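Local coordinates for protein SusD homolog (Bacteroides thetaiotaomicron VPI-5482, PDB 3IV0) that probably binds glycans at the outer membrane, as other SusD-family proteins do, although its own ligand is not established, at residues D12-G17 and L106-K111; R34-S39 and D93-A98; L88-D93 and W459-H464. All coordinates share one frame; numbering follows the deposited sequence.

Contact 1: residues D12-G17 and L106-K111; sequences DFWAQG and LAEIDK
With CG anti to its carbonyl carbon (chi1 -56°), Trp14 turns its indole from the N-terminal loop toward the C-terminal part of helix 93-108, where Glu108 holds its own CG in the matching position and then bends at chi2 (-62°). The backbone sets the methylene CB of Glu108 against the ring, and the bend turns the carboxylate toward Lys111. CB stands 3.4 Å from the centroid of the five-membered ring of Trp14, almost on the ring normal, in a CH-pi contact. CG of Glu108 follows along the CD1 and NE1 rim. Farther along the indole, CZ3 of Trp14 meets CB of Ile109 at 4.1 Å, the side chains crossing obliquely. CD2 of Phe13 approaches the opposite face, offset toward the rim; the rings of Trp14 and Phe25 also meet edge-to-face. The carboxylate of Glu108 is fixed from within its own segment: OE1 accepts, on its syn lone pair, the hydrogen bond of a salt bridge from NZ of the extended Lys111 (2.8 Å). Near the base of that lysine, CA of Ala15 lies 3.7 Å from the Lys111 carbonyl O. No hydrogen bond joins the segments. Trp14 to Gly17 form a type I beta turn before helix 19-39; a tryptophan from this helix-leading loop packs on the last turn of helix 93-108 and the 3-10 segment 109-111 that follows, in the alpha-helical SusD fold.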
loop_
_atom_site.group_PDB
_atom_site.type_symbol
_atom_site.label_atom_id
_atom_site.label_comp_id
_atom_site.label_asym_id
_atom_site.label_seq_id
_atom_site.Cartn_x
_atom_site.Cartn_y
_atom_site.Cartn_z
ATOM N N ASP A 12 12.720 -23.885 -23.480
ATOM C CA ASP A 12 11.861 -25.107 -23.374
ATOM C C ASP A 12 10.504 -24.835 -22.715
ATOM O O ASP A 12 9.451 -25.121 -23.285
ATOM C CB ASP A 12 12.596 -26.176 -22.580
ATOM C CG ASP A 12 12.275 -27.569 -23.056
ATOM O OD1 ASP A 12 11.213 -28.106 -22.658
ATOM O OD2 ASP A 12 13.091 -28.130 -23.828
ATOM N N PHE A 13 10.530 -24.289 -21.504
ATOM C CA PHE A 13 9.293 -23.945 -20.806
ATOM C C PHE A 13 8.386 -23.039 -21.653
ATOM O O PHE A 13 7.163 -23.172 -21.632
ATOM C CB PHE A 13 9.635 -23.277 -19.472
ATOM C CG PHE A 13 8.433 -22.853 -18.677
ATOM C CD1 PHE A 13 7.798 -23.738 -17.825
ATOM C CD2 PHE A 13 7.940 -21.556 -18.769
ATOM C CE1 PHE A 13 6.675 -23.339 -17.084
ATOM C CE2 PHE A 13 6.821 -21.180 -18.071
ATOM C CZ PHE A 13 6.201 -22.038 -17.221
ATOM N N TRP A 14 9.001 -22.106 -22.366
ATOM C CA TRP A 14 8.274 -21.145 -23.198
ATOM C C TRP A 14 8.095 -21.634 -24.638
ATOM O O TRP A 14 6.973 -21.715 -25.132
ATOM C CB TRP A 14 8.975 -19.783 -23.182
ATOM C CG TRP A 14 9.157 -19.229 -21.775
ATOM C CD1 TRP A 14 10.273 -19.316 -20.976
ATOM C CD2 TRP A 14 8.183 -18.496 -21.021
ATOM N NE1 TRP A 14 10.031 -18.694 -19.755
ATOM C CE2 TRP A 14 8.763 -18.184 -19.772
ATOM C CE3 TRP A 14 6.873 -18.099 -21.277
ATOM C CZ2 TRP A 14 8.082 -17.464 -18.802
ATOM C CZ3 TRP A 14 6.203 -17.394 -20.307
ATOM C CH2 TRP A 14 6.806 -17.094 -19.086
ATOM N N ALA A 15 9.210 -21.940 -25.311
ATOM C CA ALA A 15 9.176 -22.334 -26.729
ATOM C C ALA A 15 8.356 -23.591 -26.967
ATOM O O ALA A 15 7.762 -23.742 -28.030
ATOM C CB ALA A 15 10.586 -22.527 -27.266
ATOM N N GLN A 16 8.309 -24.475 -25.979
ATOM C CA GLN A 16 7.441 -25.644 -26.055
ATOM C C GLN A 16 6.308 -25.592 -25.030
ATOM O O GLN A 16 5.791 -26.619 -24.606
ATOM C CB GLN A 16 8.276 -26.911 -25.874
ATOM C CG GLN A 16 9.527 -26.943 -26.752
ATOM C CD GLN A 16 9.188 -26.785 -28.226
ATOM O OE1 GLN A 16 8.154 -27.275 -28.687
ATOM N NE2 GLN A 16 10.057 -26.101 -28.972
ATOM N N GLY A 17 5.907 -24.385 -24.640
ATOM C CA GLY A 17 4.850 -24.220 -23.645
ATOM C C GLY A 17 3.507 -23.847 -24.239
ATOM O O GLY A 17 3.235 -24.075 -25.417
ATOM N N LEU A 106 8.530 -11.200 -19.911
ATOM C CA LEU A 106 8.462 -10.231 -20.996
ATOM C C LEU A 106 9.436 -10.625 -22.131
ATOM O O LEU A 106 9.137 -10.401 -23.309
ATOM C CB LEU A 106 8.719 -8.808 -20.482
ATOM C CG LEU A 106 7.591 -8.287 -19.591
ATOM C CD1 LEU A 106 8.083 -7.076 -18.790
ATOM C CD2 LEU A 106 6.363 -7.958 -20.441
ATOM N N ALA A 107 10.568 -11.211 -21.778
ATOM C CA ALA A 107 11.588 -11.621 -22.759
ATOM C C ALA A 107 11.219 -12.908 -23.476
ATOM O O ALA A 107 11.731 -13.151 -24.608
ATOM C CB ALA A 107 12.914 -11.795 -22.045
ATOM N N GLU A 108 10.418 -13.778 -22.864
ATOM C CA GLU A 108 10.227 -15.138 -23.387
ATOM C C GLU A 108 8.829 -15.443 -23.890
ATOM O O GLU A 108 8.662 -16.385 -24.672
ATOM C CB GLU A 108 10.598 -16.167 -22.331
ATOM C CG GLU A 108 12.003 -16.107 -21.763
ATOM C CD GLU A 108 13.085 -16.344 -22.799
ATOM O OE1 GLU A 108 12.781 -16.954 -23.839
ATOM O OE2 GLU A 108 14.216 -15.881 -22.591
ATOM N N ILE A 109 7.807 -14.734 -23.438
ATOM C CA ILE A 109 6.425 -15.134 -23.719
ATOM C C ILE A 109 6.061 -15.142 -25.234
ATOM O O ILE A 109 5.176 -15.895 -25.643
ATOM C CB ILE A 109 5.377 -14.286 -22.903
ATOM C CG1 ILE A 109 4.022 -15.009 -22.886
ATOM C CG2 ILE A 109 5.262 -12.834 -23.432
ATOM C CD1 ILE A 109 3.077 -14.431 -21.808
ATOM N N ASP A 110 6.725 -14.320 -26.037
ATOM C CA ASP A 110 6.470 -14.308 -27.495
ATOM C C ASP A 110 6.848 -15.637 -28.139
ATOM O O ASP A 110 6.377 -15.940 -29.247
ATOM C CB ASP A 110 7.254 -13.183 -28.191
ATOM C CG ASP A 110 6.667 -11.817 -27.955
ATOM O OD1 ASP A 110 5.477 -11.752 -27.650
ATOM O OD2 ASP A 110 7.400 -10.800 -28.095
ATOM N N LYS A 111 7.656 -16.429 -27.452
ATOM C CA LYS A 111 8.026 -17.767 -27.941
ATOM C C LYS A 111 6.954 -18.832 -27.794
ATOM O O LYS A 111 7.033 -19.881 -28.442
ATOM C CB LYS A 111 9.316 -18.222 -27.276
ATOM C CG LYS A 111 10.484 -17.327 -27.619
ATOM C CD LYS A 111 11.742 -17.777 -26.902
ATOM C CE LYS A 111 12.915 -16.820 -27.154
ATOM N NZ LYS A 111 14.073 -17.148 -26.277
#

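Contact 2: residues R34-S39 and D93-A98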
loop_
_atom_site.group_PDB
_atom_site.type_symbol
_atom_site.label_atom_id
_atom_site.label_comp_id
_atom_site.label_asym_id
_atom_site.label_seq_id
_atom_site.Cartn_x
_atom_site.Cartn_y
_atom_site.Cartn_z
ATOM N N ARG A 34 3.361 -11.160 -3.079
ATOM C CA ARG A 34 2.652 -11.491 -1.860
ATOM C C ARG A 34 3.642 -11.913 -0.780
ATOM O O ARG A 34 3.502 -11.544 0.396
ATOM C CB ARG A 34 1.649 -12.594 -2.121
ATOM C CG ARG A 34 0.997 -13.131 -0.857
ATOM C CD ARG A 34 -0.167 -14.005 -1.176
ATOM N NE ARG A 34 0.203 -15.125 -2.030
ATOM C CZ ARG A 34 -0.671 -15.832 -2.732
ATOM N NH1 ARG A 34 -1.956 -15.559 -2.695
ATOM N NH2 ARG A 34 -0.223 -16.850 -3.481
ATOM N N ASN A 35 4.614 -12.754 -1.117
ATOM C CA ASN A 35 5.624 -13.150 -0.142
ATOM C C ASN A 35 6.399 -11.973 0.414
ATOM O O ASN A 35 6.678 -11.944 1.624
ATOM C CB ASN A 35 6.570 -14.194 -0.751
ATOM C CG ASN A 35 5.954 -15.568 -0.817
ATOM O OD1 ASN A 35 5.046 -15.887 -0.081
ATOM N ND2 ASN A 35 6.490 -16.394 -1.725
ATOM N N ALA A 36 6.766 -11.036 -0.461
ATOM C CA ALA A 36 7.566 -9.879 -0.050
ATOM C C ALA A 36 6.812 -8.944 0.870
ATOM O O ALA A 36 7.440 -8.237 1.679
ATOM C CB ALA A 36 7.994 -9.123 -1.266
ATOM N N THR A 37 5.502 -8.874 0.736
ATOM C CA THR A 37 4.701 -7.861 1.428
ATOM C C THR A 37 3.944 -8.358 2.638
ATOM O O THR A 37 3.769 -7.596 3.598
ATOM C CB THR A 37 3.687 -7.247 0.450
ATOM O OG1 THR A 37 2.946 -8.290 -0.173
ATOM C CG2 THR A 37 4.371 -6.375 -0.605
HETATM N N MSE A 38 3.488 -9.628 2.587
HETATM C CA MSE A 38 2.520 -10.227 3.528
HETATM C C MSE A 38 2.844 -11.603 4.066
HETATM O O MSE A 38 2.435 -11.897 5.188
HETATM C CB MSE A 38 1.121 -10.288 2.884
HETATM C CG MSE A 38 0.520 -8.950 2.408
HETATM SE SE MSE A 38 0.215 -7.656 3.822
HETATM C CE MSE A 38 -1.077 -8.685 4.830
ATOM N N SER A 39 3.393 -12.481 3.236
ATOM C CA SER A 39 3.418 -13.895 3.583
ATOM C C SER A 39 4.739 -14.390 4.115
ATOM O O SER A 39 4.731 -15.360 4.870
ATOM C CB SER A 39 2.905 -14.748 2.420
ATOM O OG SER A 39 1.530 -14.519 2.199
ATOM N N ASP A 93 15.347 -8.814 -1.656
ATOM C CA ASP A 93 15.479 -10.020 -2.477
ATOM C C ASP A 93 14.184 -10.567 -3.036
ATOM O O ASP A 93 14.144 -10.947 -4.214
ATOM C CB ASP A 93 16.246 -11.153 -1.716
ATOM C CG ASP A 93 15.540 -11.634 -0.454
ATOM O OD1 ASP A 93 14.884 -10.827 0.234
ATOM O OD2 ASP A 93 15.643 -12.850 -0.116
ATOM N N VAL A 94 13.127 -10.640 -2.242
ATOM C CA VAL A 94 11.903 -11.249 -2.733
ATOM C C VAL A 94 11.206 -10.360 -3.750
ATOM O O VAL A 94 10.699 -10.843 -4.753
ATOM C CB VAL A 94 10.969 -11.623 -1.598
ATOM C CG1 VAL A 94 9.698 -12.303 -2.163
ATOM C CG2 VAL A 94 11.696 -12.559 -0.605
ATOM N N PHE A 95 11.232 -9.045 -3.556
ATOM C CA PHE A 95 10.735 -8.141 -4.604
ATOM C C PHE A 95 11.540 -8.325 -5.886
ATOM O O PHE A 95 10.957 -8.299 -6.988
ATOM C CB PHE A 95 10.846 -6.668 -4.161
ATOM C CG PHE A 95 9.852 -6.271 -3.104
ATOM C CD1 PHE A 95 8.511 -6.113 -3.428
ATOM C CD2 PHE A 95 10.260 -5.987 -1.809
ATOM C CE1 PHE A 95 7.613 -5.720 -2.455
ATOM C CE2 PHE A 95 9.344 -5.606 -0.860
ATOM C CZ PHE A 95 8.063 -5.455 -1.190
ATOM N N TYR A 96 12.872 -8.467 -5.783
ATOM C CA TYR A 96 13.633 -8.683 -7.018
ATOM C C TYR A 96 13.364 -10.052 -7.672
ATOM O O TYR A 96 13.496 -10.167 -8.892
ATOM C CB TYR A 96 15.140 -8.459 -6.812
ATOM C CG TYR A 96 15.505 -6.997 -6.888
ATOM C CD1 TYR A 96 15.508 -6.323 -8.092
ATOM C CD2 TYR A 96 15.778 -6.283 -5.750
ATOM C CE1 TYR A 96 15.777 -4.999 -8.147
ATOM C CE2 TYR A 96 16.067 -4.959 -5.799
ATOM C CZ TYR A 96 16.077 -4.322 -6.993
ATOM O OH TYR A 96 16.352 -2.970 -6.994
ATOM N N THR A 97 12.930 -11.039 -6.914
ATOM C CA THR A 97 12.465 -12.288 -7.536
ATOM C C THR A 97 11.269 -11.986 -8.442
ATOM O O THR A 97 11.219 -12.467 -9.573
ATOM C CB THR A 97 12.102 -13.344 -6.485
ATOM O OG1 THR A 97 13.235 -13.630 -5.666
ATOM C CG2 THR A 97 11.595 -14.667 -7.133
ATOM N N ALA A 98 10.290 -11.216 -7.960
ATOM C CA ALA A 98 9.176 -10.778 -8.769
ATOM C C ALA A 98 9.626 -10.013 -10.002
ATOM O O ALA A 98 9.155 -10.255 -11.113
ATOM C CB ALA A 98 8.185 -9.936 -7.913
#
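This is a buried, wholly apolar helix-helix contact between the C-terminal end of helix 19-39 and the first turn of helix 93-108, within the helical part of the SusD fold. The axes of the two short segments approach to 8.4 Å and run at 140°, closer to antiparallel than to parallel. Ala36 lies at the centre, and its small side chain allows the backbones to come close: its CA is 5.3 Å from CA of Val94. The methyl CB of Ala36 sits over the middle of the Phe95 ring, 3.5 Å from the centroid and 6° off the normal, a CH-pi contact almost straight down on the face. Phe95 gets there with CG anti to its carbonyl carbon (chi1 -72°), which swings the ring back across the gap. CG2 of Thr37 comes in obliquely at 3.8 Å from CE1 of Phe95, while the hydroxyl of Thr37 is bonded to the carbonyl of Phe33. On the other flank, CG1 of Val94, anti to its backbone N, packs 3.7 Å from Ala36 CB and also touches CB of Asn35. Phe43 meets the Phe95 ring edge-to-face, and Ile138 of helix 117-142 packs against it. An alanine at Phe95 would remove the ring that Ala36 and Thr37 touch and would probably loosen the packing between these helices. With no polar bond across the pair, cohesion probably rests on apolar burial and van der Waals contact.

Contact 3: residues L88-D93 and W459-H464; sequences LIMQWD and WTWPIH
The carbonyl oxygen of Met90 is the best-held polar atom across this contact, gripped by one bond: the backbone N-H of His464 reaches it at 3.0 Å. The bond is almost straight at the hydrogen (174°), though the donor stands above the carbonyl plane. It ties a type I beta turn, Leu88 to Gln91, which leads into helix 93-108, to an extended segment that precedes helix 466-470, so that distant parts of the SusD-family chain meet in its buried interior. Met90, a selenomethionine, carries the largest share of the packing. Its extended side chain crosses Trp461 at about a right angle, CG lying at the indole edge 3.7 Å from CE3, and its SE reaches CB of Pro462. CB of Met90 also comes within 3.2 Å of the carbonyl O of Pro462, a buried oxygen that has no hydrogen-bonding partner in the model. Ile89 takes a face of the same indole: CG2, anti to its backbone N, stands 3.6 Å from the centroid of the six-membered ring of Trp461, while Arg51 makes a cation-pi contact with this tryptophan. Beyond the turn, Trp92 occupies the N-cap position of helix 93-108, and its CZ3 meets CD1 of Ile463 obliquely. His464 is pinned at both ring nitrogens, ND1 capping the backbone N of Asn466 and NE2 bonding to Asp82, an arrangement that would hold the imidazole's rotation. Gln91 and His464 lie side by side and point the same way, their amide and ring planes 41° apart. NE2 of Gln91 rests 3.3 Å above the imidazole plane of His464, over its centre.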
loop_
_atom_site.group_PDB
_atom_site.type_symbol
_atom_site.label_atom_id
_atom_site.label_comp_id
_atom_site.label_asym_id
_atom_site.label_seq_id
_atom_site.Cartn_x
_atom_site.Cartn_y
_atom_site.Cartn_z
ATOM N N LEU A 88 14.693 -9.222 7.756
ATOM C CA LEU A 88 14.097 -9.673 6.509
ATOM C C LEU A 88 13.426 -8.547 5.766
ATOM O O LEU A 88 13.420 -8.522 4.554
ATOM C CB LEU A 88 13.060 -10.763 6.726
ATOM C CG LEU A 88 13.509 -12.164 7.050
ATOM C CD1 LEU A 88 12.280 -13.101 7.176
ATOM C CD2 LEU A 88 14.483 -12.666 6.012
ATOM N N ILE A 89 12.795 -7.642 6.496
ATOM C CA ILE A 89 12.081 -6.544 5.870
ATOM C C ILE A 89 13.093 -5.603 5.188
ATOM O O ILE A 89 12.781 -4.911 4.242
ATOM C CB ILE A 89 11.235 -5.813 6.936
ATOM C CG1 ILE A 89 10.244 -6.755 7.628
ATOM C CG2 ILE A 89 10.478 -4.650 6.283
ATOM C CD1 ILE A 89 9.577 -6.148 8.848
HETATM N N MSE A 90 14.334 -5.650 5.660
HETATM C CA MSE A 90 15.410 -4.839 5.106
HETATM C C MSE A 90 16.100 -5.447 3.898
HETATM O O MSE A 90 17.103 -4.942 3.431
HETATM C CB MSE A 90 16.457 -4.597 6.177
HETATM C CG MSE A 90 15.926 -3.784 7.322
HETATM SE SE MSE A 90 16.993 -3.823 8.950
HETATM C CE MSE A 90 15.641 -3.006 10.134
ATOM N N GLN A 91 15.541 -6.561 3.423
ATOM C CA GLN A 91 16.034 -7.275 2.256
ATOM C C GLN A 91 15.082 -7.181 1.102
ATOM O O GLN A 91 13.926 -7.594 1.196
ATOM C CB GLN A 91 16.288 -8.744 2.606
ATOM C CG GLN A 91 17.420 -8.893 3.610
ATOM C CD GLN A 91 17.536 -10.261 4.200
ATOM O OE1 GLN A 91 17.503 -11.267 3.483
ATOM N NE2 GLN A 91 17.645 -10.329 5.501
ATOM N N TRP A 92 15.567 -6.646 -0.002
ATOM C CA TRP A 92 14.751 -6.494 -1.199
ATOM C C TRP A 92 14.737 -7.714 -2.104
ATOM O O TRP A 92 14.133 -7.701 -3.178
ATOM C CB TRP A 92 15.131 -5.207 -1.963
ATOM C CG TRP A 92 16.564 -5.068 -2.321
ATOM C CD1 TRP A 92 17.437 -6.074 -2.667
ATOM C CD2 TRP A 92 17.303 -3.864 -2.329
ATOM N NE1 TRP A 92 18.659 -5.536 -2.930
ATOM C CE2 TRP A 92 18.622 -4.182 -2.734
ATOM C CE3 TRP A 92 16.975 -2.525 -2.075
ATOM C CZ2 TRP A 92 19.610 -3.227 -2.831
ATOM C CZ3 TRP A 92 17.974 -1.560 -2.181
ATOM C CH2 TRP A 92 19.274 -1.925 -2.560
ATOM N N ASP A 93 15.347 -8.814 -1.656
ATOM C CA ASP A 93 15.479 -10.020 -2.477
ATOM C C ASP A 93 14.184 -10.567 -3.036
ATOM O O ASP A 93 14.144 -10.947 -4.214
ATOM C CB ASP A 93 16.246 -11.153 -1.716
ATOM C CG ASP A 93 15.540 -11.634 -0.454
ATOM O OD1 ASP A 93 14.884 -10.827 0.234
ATOM O OD2 ASP A 93 15.643 -12.850 -0.116
ATOM N N TRP A 459 14.037 8.614 6.291
ATOM C CA TRP A 459 12.728 8.012 5.944
ATOM C C TRP A 459 12.890 6.611 5.324
ATOM O O TRP A 459 11.895 5.907 5.180
ATOM C CB TRP A 459 11.949 8.930 5.005
ATOM C CG TRP A 459 12.622 9.185 3.720
ATOM C CD1 TRP A 459 13.441 10.209 3.435
ATOM C CD2 TRP A 459 12.536 8.405 2.499
ATOM N NE1 TRP A 459 13.885 10.132 2.146
ATOM C CE2 TRP A 459 13.331 9.032 1.544
ATOM C CE3 TRP A 459 11.852 7.239 2.132
ATOM C CZ2 TRP A 459 13.469 8.547 0.220
ATOM C CZ3 TRP A 459 11.963 6.802 0.853
ATOM C CH2 TRP A 459 12.782 7.416 -0.072
ATOM N N THR A 460 14.111 6.215 4.959
ATOM C CA THR A 460 14.338 4.895 4.349
ATOM C C THR A 460 14.517 3.826 5.415
ATOM O O THR A 460 14.794 4.140 6.571
ATOM C CB THR A 460 15.580 4.868 3.469
ATOM O OG1 THR A 460 16.753 5.066 4.291
ATOM C CG2 THR A 460 15.471 5.914 2.346
ATOM N N TRP A 461 14.327 2.563 5.023
ATOM C CA TRP A 461 14.781 1.410 5.782
ATOM C C TRP A 461 16.281 1.206 5.615
ATOM O O TRP A 461 16.805 1.447 4.564
ATOM C CB TRP A 461 14.040 0.135 5.299
ATOM C CG TRP A 461 12.654 0.036 5.796
ATOM C CD1 TRP A 461 11.593 0.784 5.404
ATOM C CD2 TRP A 461 12.168 -0.815 6.856
ATOM N NE1 TRP A 461 10.477 0.425 6.102
ATOM C CE2 TRP A 461 10.800 -0.553 7.007
ATOM C CE3 TRP A 461 12.757 -1.817 7.649
ATOM C CZ2 TRP A 461 10.018 -1.198 7.954
ATOM C CZ3 TRP A 461 12.003 -2.449 8.573
ATOM C CH2 TRP A 461 10.645 -2.142 8.733
ATOM N N PRO A 462 16.948 0.689 6.670
ATOM C CA PRO A 462 18.283 0.190 6.457
ATOM C C PRO A 462 18.285 -0.890 5.392
ATOM O O PRO A 462 17.310 -1.627 5.297
ATOM C CB PRO A 462 18.666 -0.407 7.822
ATOM C CG PRO A 462 17.725 0.250 8.822
ATOM C CD PRO A 462 16.475 0.473 8.042
ATOM N N ILE A 463 19.369 -0.975 4.647
ATOM C CA ILE A 463 19.587 -2.055 3.681
ATOM C C ILE A 463 20.412 -3.138 4.377
ATOM O O ILE A 463 21.515 -2.868 4.850
ATOM C CB ILE A 463 20.288 -1.528 2.449
ATOM C CG1 ILE A 463 19.325 -0.623 1.665
ATOM C CG2 ILE A 463 20.783 -2.689 1.530
ATOM C CD1 ILE A 463 19.991 0.208 0.568
ATOM N N HIS A 464 19.867 -4.350 4.443
ATOM C CA HIS A 464 20.560 -5.477 5.067
ATOM C C HIS A 464 21.827 -5.846 4.312
ATOM O O HIS A 464 21.906 -5.761 3.101
ATOM C CB HIS A 464 19.588 -6.653 5.080
ATOM C CG HIS A 464 20.005 -7.794 5.957
ATOM N ND1 HIS A 464 20.897 -8.765 5.550
ATOM C CD2 HIS A 464 19.649 -8.102 7.223
ATOM C CE1 HIS A 464 21.050 -9.639 6.534
ATOM N NE2 HIS A 464 20.301 -9.263 7.559
#

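In the fold
Contacts 2 and 3 are buried and lie about 12 Å apart between centres; contact 1 is only partly buried, its centre about 32 Å from that of the chain. Helix 93-108 strings them together: contact 3 packs the turn leading into it, contact 2 its first turns and contact 1 its far end. Helix 19-39 faces it in contact 2, and the loop before that helix packs in contact 1; along the chain contact 2 is nested inside the loop that contact 1 closes. The chemistry changes with place: an intrasegment salt bridge accompanies the ring contact at the periphery, contact 2 is apolar, and contact 3 alone bonds its segments backbone to backbone.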